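CDP-glucose-4,6-dehydratase (Yersinia pseudotuberculosis, PDB 1RKX) catalyses the dehydration of CDP-D-glucose to CDP-4-dehydro-6-deoxy-D-glucose, probably by way of a transient hydride transfer to its bound NAD, as in related SDR enzymes. Local coordinates at residues K134-K139 / W143-N148; P264-A269 / Y302-C307. All blocks are in the same frame, centred on the assembly; numbering follows the deposited sequence.

Contact 1: residues K134-K139 / W143-N148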
loop_
_atom_site.group_PDB
_atom_site.type_symbol
_atom_site.label_atom_id
_atom_site.label_comp_id
_atom_site.label_asym_id
_atom_site.label_seq_id
_atom_site.Cartn_x
_atom_site.Cartn_y
_atom_site.Cartn_z
ATOM N N LYS C 134 0.401 18.556 7.247
ATOM C CA LYS C 134 -0.084 18.590 5.865
ATOM C C LYS C 134 0.912 18.078 4.817
ATOM O O LYS C 134 0.671 18.206 3.619
ATOM C CB LYS C 134 -0.506 20.018 5.492
ATOM C CG LYS C 134 -1.533 20.629 6.436
ATOM C CD LYS C 134 -2.769 19.756 6.544
ATOM C CE LYS C 134 -3.758 20.314 7.563
ATOM N NZ LYS C 134 -4.287 21.650 7.156
ATOM N N CYS C 135 2.026 17.499 5.249
ATOM C CA CYS C 135 3.002 17.004 4.280
ATOM C C CYS C 135 2.532 15.713 3.600
ATOM O O CYS C 135 3.060 15.330 2.559
ATOM C CB CYS C 135 4.351 16.747 4.957
ATOM S SG CYS C 135 4.305 15.419 6.154
ATOM N N TYR C 136 1.543 15.046 4.184
ATOM C CA TYR C 136 1.054 13.785 3.628
ATOM C C TYR C 136 0.135 13.920 2.432
ATOM O O TYR C 136 -0.729 14.792 2.396
ATOM C CB TYR C 136 0.305 12.970 4.685
ATOM C CG TYR C 136 1.146 12.511 5.851
ATOM C CD1 TYR C 136 1.130 13.204 7.068
ATOM C CD2 TYR C 136 1.945 11.374 5.744
ATOM C CE1 TYR C 136 1.890 12.767 8.149
ATOM C CE2 TYR C 136 2.708 10.927 6.819
ATOM C CZ TYR C 136 2.675 11.626 8.015
ATOM O OH TYR C 136 3.419 11.191 9.085
ATOM N N ASP C 137 0.326 13.038 1.455
ATOM C CA ASP C 137 -0.535 13.012 0.286
ATOM C C ASP C 137 -1.910 12.746 0.896
ATOM O O ASP C 137 -2.087 11.768 1.621
ATOM C CB ASP C 137 -0.113 11.868 -0.638
ATOM C CG ASP C 137 -1.062 11.671 -1.797
ATOM O OD1 ASP C 137 -1.600 12.674 -2.307
ATOM O OD2 ASP C 137 -1.259 10.509 -2.210
ATOM N N ASN C 138 -2.882 13.602 0.602
ATOM C CA ASN C 138 -4.201 13.457 1.197
ATOM C C ASN C 138 -5.088 12.393 0.570
ATOM O O ASN C 138 -5.527 12.526 -0.574
ATOM C CB ASN C 138 -4.927 14.805 1.188
ATOM C CG ASN C 138 -6.033 14.867 2.219
ATOM O OD1 ASN C 138 -6.932 14.028 2.232
ATOM N ND2 ASN C 138 -5.969 15.861 3.098
ATOM N N LYS C 139 -5.358 11.341 1.334
ATOM C CA LYS C 139 -6.200 10.248 0.868
ATOM C C LYS C 139 -7.676 10.517 1.156
ATOM O O LYS C 139 -8.538 9.716 0.804
ATOM C CB LYS C 139 -5.773 8.938 1.536
ATOM C CG LYS C 139 -4.344 8.512 1.219
ATOM C CD LYS C 139 -4.165 8.287 -0.272
ATOM C CE LYS C 139 -2.797 7.724 -0.597
ATOM N NZ LYS C 139 -2.630 7.550 -2.073
ATOM N N TRP C 143 -8.820 7.888 8.563
ATOM C CA TRP C 143 -7.684 7.417 9.341
ATOM C C TRP C 143 -6.500 8.367 9.519
ATOM O O TRP C 143 -6.185 9.159 8.637
ATOM C CB TRP C 143 -7.187 6.101 8.745
ATOM C CG TRP C 143 -8.219 5.008 8.800
ATOM C CD1 TRP C 143 -8.775 4.468 9.922
ATOM C CD2 TRP C 143 -8.800 4.314 7.692
ATOM N NE1 TRP C 143 -9.662 3.476 9.584
ATOM C CE2 TRP C 143 -9.699 3.359 8.221
ATOM C CE3 TRP C 143 -8.651 4.405 6.300
ATOM C CZ2 TRP C 143 -10.446 2.498 7.408
ATOM C CZ3 TRP C 143 -9.395 3.548 5.492
ATOM C CH2 TRP C 143 -10.280 2.607 6.052
ATOM N N GLY C 144 -5.854 8.268 10.676
ATOM C CA GLY C 144 -4.694 9.095 10.951
ATOM C C GLY C 144 -3.516 8.559 10.163
ATOM O O GLY C 144 -3.321 7.344 10.073
ATOM N N TYR C 145 -2.721 9.456 9.592
ATOM C CA TYR C 145 -1.575 9.049 8.796
ATOM C C TYR C 145 -0.417 8.488 9.597
ATOM O O TYR C 145 -0.125 8.939 10.701
ATOM C CB TYR C 145 -1.088 10.218 7.938
ATOM C CG TYR C 145 -2.092 10.590 6.878
ATOM C CD1 TYR C 145 -3.133 11.475 7.151
ATOM C CD2 TYR C 145 -2.057 9.979 5.626
ATOM C CE1 TYR C 145 -4.124 11.737 6.197
ATOM C CE2 TYR C 145 -3.032 10.229 4.672
ATOM C CZ TYR C 145 -4.064 11.104 4.962
ATOM O OH TYR C 145 -5.033 11.321 4.011
ATOM N N ARG C 146 0.240 7.492 9.018
ATOM C CA ARG C 146 1.378 6.848 9.652
ATOM C C ARG C 146 2.626 7.416 8.973
ATOM O O ARG C 146 2.571 7.815 7.812
ATOM C CB ARG C 146 1.219 5.326 9.501
ATOM C CG ARG C 146 -0.206 4.907 9.939
ATOM C CD ARG C 146 -0.478 3.414 10.156
ATOM N NE ARG C 146 -0.528 2.637 8.930
ATOM C CZ ARG C 146 -1.333 1.596 8.716
ATOM N NH1 ARG C 146 -2.192 1.181 9.640
ATOM N NH2 ARG C 146 -1.256 0.947 7.567
ATOM N N GLU C 147 3.739 7.475 9.696
ATOM C CA GLU C 147 4.960 8.066 9.150
ATOM C C GLU C 147 5.522 7.474 7.866
ATOM O O GLU C 147 6.262 8.151 7.150
ATOM C CB GLU C 147 6.061 8.095 10.222
ATOM C CG GLU C 147 5.801 9.089 11.346
ATOM C CD GLU C 147 5.037 8.489 12.512
ATOM O OE1 GLU C 147 4.472 7.381 12.366
ATOM O OE2 GLU C 147 5.000 9.136 13.578
ATOM N N ASN C 148 5.169 6.228 7.563
ATOM C CA ASN C 148 5.669 5.570 6.361
ATOM C C ASN C 148 4.808 5.803 5.117
ATOM O O ASN C 148 5.076 5.221 4.069
ATOM C CB ASN C 148 5.801 4.060 6.612
ATOM C CG ASN C 148 4.454 3.360 6.736
ATOM O OD1 ASN C 148 3.422 3.994 6.952
ATOM N ND2 ASN C 148 4.465 2.036 6.610
HETATM O O HOH W 1 -7.359 12.033 5.024
#

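Contact 2: residues P264-A269 / Y302-C307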
loop_
_atom_site.group_PDB
_atom_site.type_symbol
_atom_site.label_atom_id
_atom_site.label_comp_id
_atom_site.label_asym_id
_atom_site.label_seq_id
_atom_site.Cartn_x
_atom_site.Cartn_y
_atom_site.Cartn_z
ATOM N N PRO C 264 -2.817 15.176 19.306
ATOM C CA PRO C 264 -3.643 14.828 20.465
ATOM C C PRO C 264 -4.359 13.492 20.290
ATOM O O PRO C 264 -4.370 12.920 19.199
ATOM C CB PRO C 264 -4.625 15.983 20.528
ATOM C CG PRO C 264 -4.899 16.216 19.065
ATOM C CD PRO C 264 -3.512 16.152 18.445
ATOM N N ASN C 265 -4.975 13.007 21.364
ATOM C CA ASN C 265 -5.712 11.754 21.297
ATOM C C ASN C 265 -7.028 12.050 20.590
ATOM O O ASN C 265 -7.689 13.044 20.894
ATOM C CB ASN C 265 -5.957 11.218 22.707
ATOM C CG ASN C 265 -4.663 10.961 23.457
ATOM O OD1 ASN C 265 -3.728 10.367 22.914
ATOM N ND2 ASN C 265 -4.601 11.403 24.709
ATOM N N ASP C 266 -7.402 11.201 19.638
ATOM C CA ASP C 266 -8.634 11.418 18.889
ATOM C C ASP C 266 -9.852 11.480 19.802
ATOM O O ASP C 266 -10.865 12.078 19.450
ATOM C CB ASP C 266 -8.840 10.317 17.847
ATOM C CG ASP C 266 -9.916 10.673 16.828
ATOM O OD1 ASP C 266 -10.485 9.745 16.217
ATOM O OD2 ASP C 266 -10.184 11.880 16.627
ATOM N N ALA C 267 -9.755 10.861 20.974
ATOM C CA ALA C 267 -10.872 10.876 21.915
ATOM C C ALA C 267 -11.111 12.308 22.389
ATOM O O ALA C 267 -12.176 12.640 22.911
ATOM C CB ALA C 267 -10.569 9.970 23.101
ATOM N N ASP C 268 -10.104 13.148 22.182
ATOM C CA ASP C 268 -10.135 14.555 22.573
ATOM C C ASP C 268 -10.810 15.399 21.486
ATOM O O ASP C 268 -11.175 16.550 21.722
ATOM C CB ASP C 268 -8.688 15.027 22.811
ATOM C CG ASP C 268 -8.598 16.423 23.416
ATOM O OD1 ASP C 268 -9.185 16.657 24.496
ATOM O OD2 ASP C 268 -7.916 17.283 22.812
ATOM N N ALA C 269 -10.988 14.810 20.302
ATOM C CA ALA C 269 -11.599 15.498 19.165
ATOM C C ALA C 269 -12.896 16.198 19.543
ATOM O O ALA C 269 -13.868 15.556 19.940
ATOM C CB ALA C 269 -11.850 14.515 18.034
ATOM N N TYR C 302 -11.652 14.562 8.661
ATOM C CA TYR C 302 -10.692 15.628 8.908
ATOM C C TYR C 302 -9.305 14.998 9.023
ATOM O O TYR C 302 -9.162 13.864 9.478
ATOM C CB TYR C 302 -11.049 16.382 10.193
ATOM C CG TYR C 302 -11.244 15.497 11.401
ATOM C CD1 TYR C 302 -10.170 15.154 12.223
ATOM C CD2 TYR C 302 -12.507 14.993 11.719
ATOM C CE1 TYR C 302 -10.352 14.331 13.337
ATOM C CE2 TYR C 302 -12.698 14.169 12.827
ATOM C CZ TYR C 302 -11.616 13.845 13.632
ATOM O OH TYR C 302 -11.802 13.040 14.730
ATOM N N LEU C 303 -8.298 15.742 8.589
ATOM C CA LEU C 303 -6.903 15.303 8.609
ATOM C C LEU C 303 -6.403 15.086 10.033
ATOM O O LEU C 303 -6.512 15.974 10.874
ATOM C CB LEU C 303 -6.034 16.361 7.915
ATOM C CG LEU C 303 -4.566 16.098 7.549
ATOM C CD1 LEU C 303 -3.757 15.725 8.782
ATOM C CD2 LEU C 303 -4.497 15.001 6.509
ATOM N N LYS C 304 -5.862 13.902 10.300
ATOM C CA LYS C 304 -5.317 13.599 11.620
ATOM C C LYS C 304 -4.109 12.685 11.479
ATOM O O LYS C 304 -3.880 12.100 10.420
ATOM C CB LYS C 304 -6.374 12.958 12.529
ATOM C CG LYS C 304 -6.812 11.576 12.127
ATOM C CD LYS C 304 -7.826 11.030 13.125
ATOM C CE LYS C 304 -8.253 9.624 12.748
ATOM N NZ LYS C 304 -9.194 9.047 13.736
ATOM N N LEU C 305 -3.340 12.562 12.554
ATOM C CA LEU C 305 -2.132 11.756 12.532
ATOM C C LEU C 305 -2.151 10.622 13.543
ATOM O O LEU C 305 -2.755 10.730 14.608
ATOM C CB LEU C 305 -0.917 12.644 12.825
ATOM C CG LEU C 305 -0.706 13.906 11.982
ATOM C CD1 LEU C 305 0.563 14.624 12.450
ATOM C CD2 LEU C 305 -0.595 13.533 10.518
ATOM N N ASP C 306 -1.491 9.526 13.196
ATOM C CA ASP C 306 -1.380 8.394 14.105
ATOM C C ASP C 306 -0.038 8.644 14.789
ATOM O O ASP C 306 0.996 8.681 14.121
ATOM C CB ASP C 306 -1.328 7.081 13.335
ATOM C CG ASP C 306 -1.231 5.877 14.250
ATOM O OD1 ASP C 306 -0.370 5.880 15.154
ATOM O OD2 ASP C 306 -2.014 4.927 14.062
ATOM N N CYS C 307 -0.056 8.826 16.107
ATOM C CA CYS C 307 1.172 9.110 16.845
ATOM C C CYS C 307 1.668 7.943 17.690
ATOM O O CYS C 307 2.242 8.146 18.761
ATOM C CB CYS C 307 0.965 10.342 17.735
ATOM S SG CYS C 307 0.502 11.816 16.804
#

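Contact 1: residues K134-K139 / W143-N148
Tyr145 and Tyr136 lie against each other with their ring planes only 17° apart, yet the rings are slid so far that they barely overlap, their centroids 5.2 Å from one another. Each ring instead covers the methylene at the root of the other. Tyr145 CB sits over the middle of the Tyr136 ring, 3.7 Å from its centroid, while Tyr136 CB lies over the Tyr145 ring nearer its rim. With CG anti to the carbonyl carbon in both residues (chi1 -64° in Tyr136, -67° in Tyr145), the two side chains run past each other in opposite directions, a reciprocal pair of CH-pi contacts. Cys135 SG approaches the other face of the Tyr136 ring.

The phenol ends therefore go separate ways. Tyr145 OH takes the backbone N-H of Lys139 at its ring edge, with 2.7 Å between Lys139 N and Tyr145 OH, and also meets a water 2.6 Å away. Tyr136 OH passes Glu147 CA at 3.5 Å and is hydrogen-bonded to Asn261 and Arg192, at the ends of two neighbouring strands, 259-261 and 187-192, of the parallel sheet.

Tyrosine suits both places because a flat apolar ring fills the interior and a hydroxyl reaches a polar group beyond it. The chemistry implies a loop pinned at several points: the CH-pi packing joins its two parts, and the hydrogen bonds at the two phenols probably limit how far either ring can slide.

Contact 2: residues P264-A269 / Y302-C307
Asp266 spreads its carboxylate between two donors, giving OD2 to the phenol of Tyr302 and OD1 to the ammonium of Lys304; with two oxygens it can serve both at once. The tyrosine hydroxyl donates to the syn lone pair of OD2, with 2.7 Å from Tyr302 OH to Asp266 OD2, and that oxygen lies at the ring edge, in the ring plane. The carboxylate itself is turned 60° from the ring. Lys304 arrives differently: its NZ stands above the carboxylate plane, 2.9 Å from Asp266 OD1, and its side chain runs roughly perpendicular to that of the aspartate. A long lysine chain, fully extended beyond CG, spans the gap between the loops, starting from a chi1 of 68° that sets CG between the backbone N and the carbonyl carbon.

Lys304 NZ has a second partner in Ser308 OG of the second subunit, where Tyr302 also packs on Met312. Ala269, small enough to lie close beside the phenol, places CB 3.6 Å from Tyr302 OH.

Asp266 begins a 3-10 turn, 266-268, in which Ala269 N bonds back to Asp266 O. One carboxylate thus shares a salt bridge and a tyrosine hydrogen bond, joining loops that follow the last Rossmann strand of this extended SDR fold, beside a subunit interface.

Overall arrangement
Contact 1 closes before contact 2 opens along the chain, but their centres are only 12 Å apart, on the same side of the chain's centre. Both segments of contact 1 belong to the loop between strand 126-130 of the parallel sheet and helix 156-175; contact 2 joins the loop after strand 259-261, at that sheet's edge, to the one leading into helix 308-314. Segments 143-148 and 302-307 meet directly: the backbone of Tyr145 probably hydrogen-bonds to Lys304 and Asp306, and its ring packs on Leu303. Late parts of the chain are thus tied to a loop of the NAD-binding Rossmann core, and both contacts also touch the second subunit.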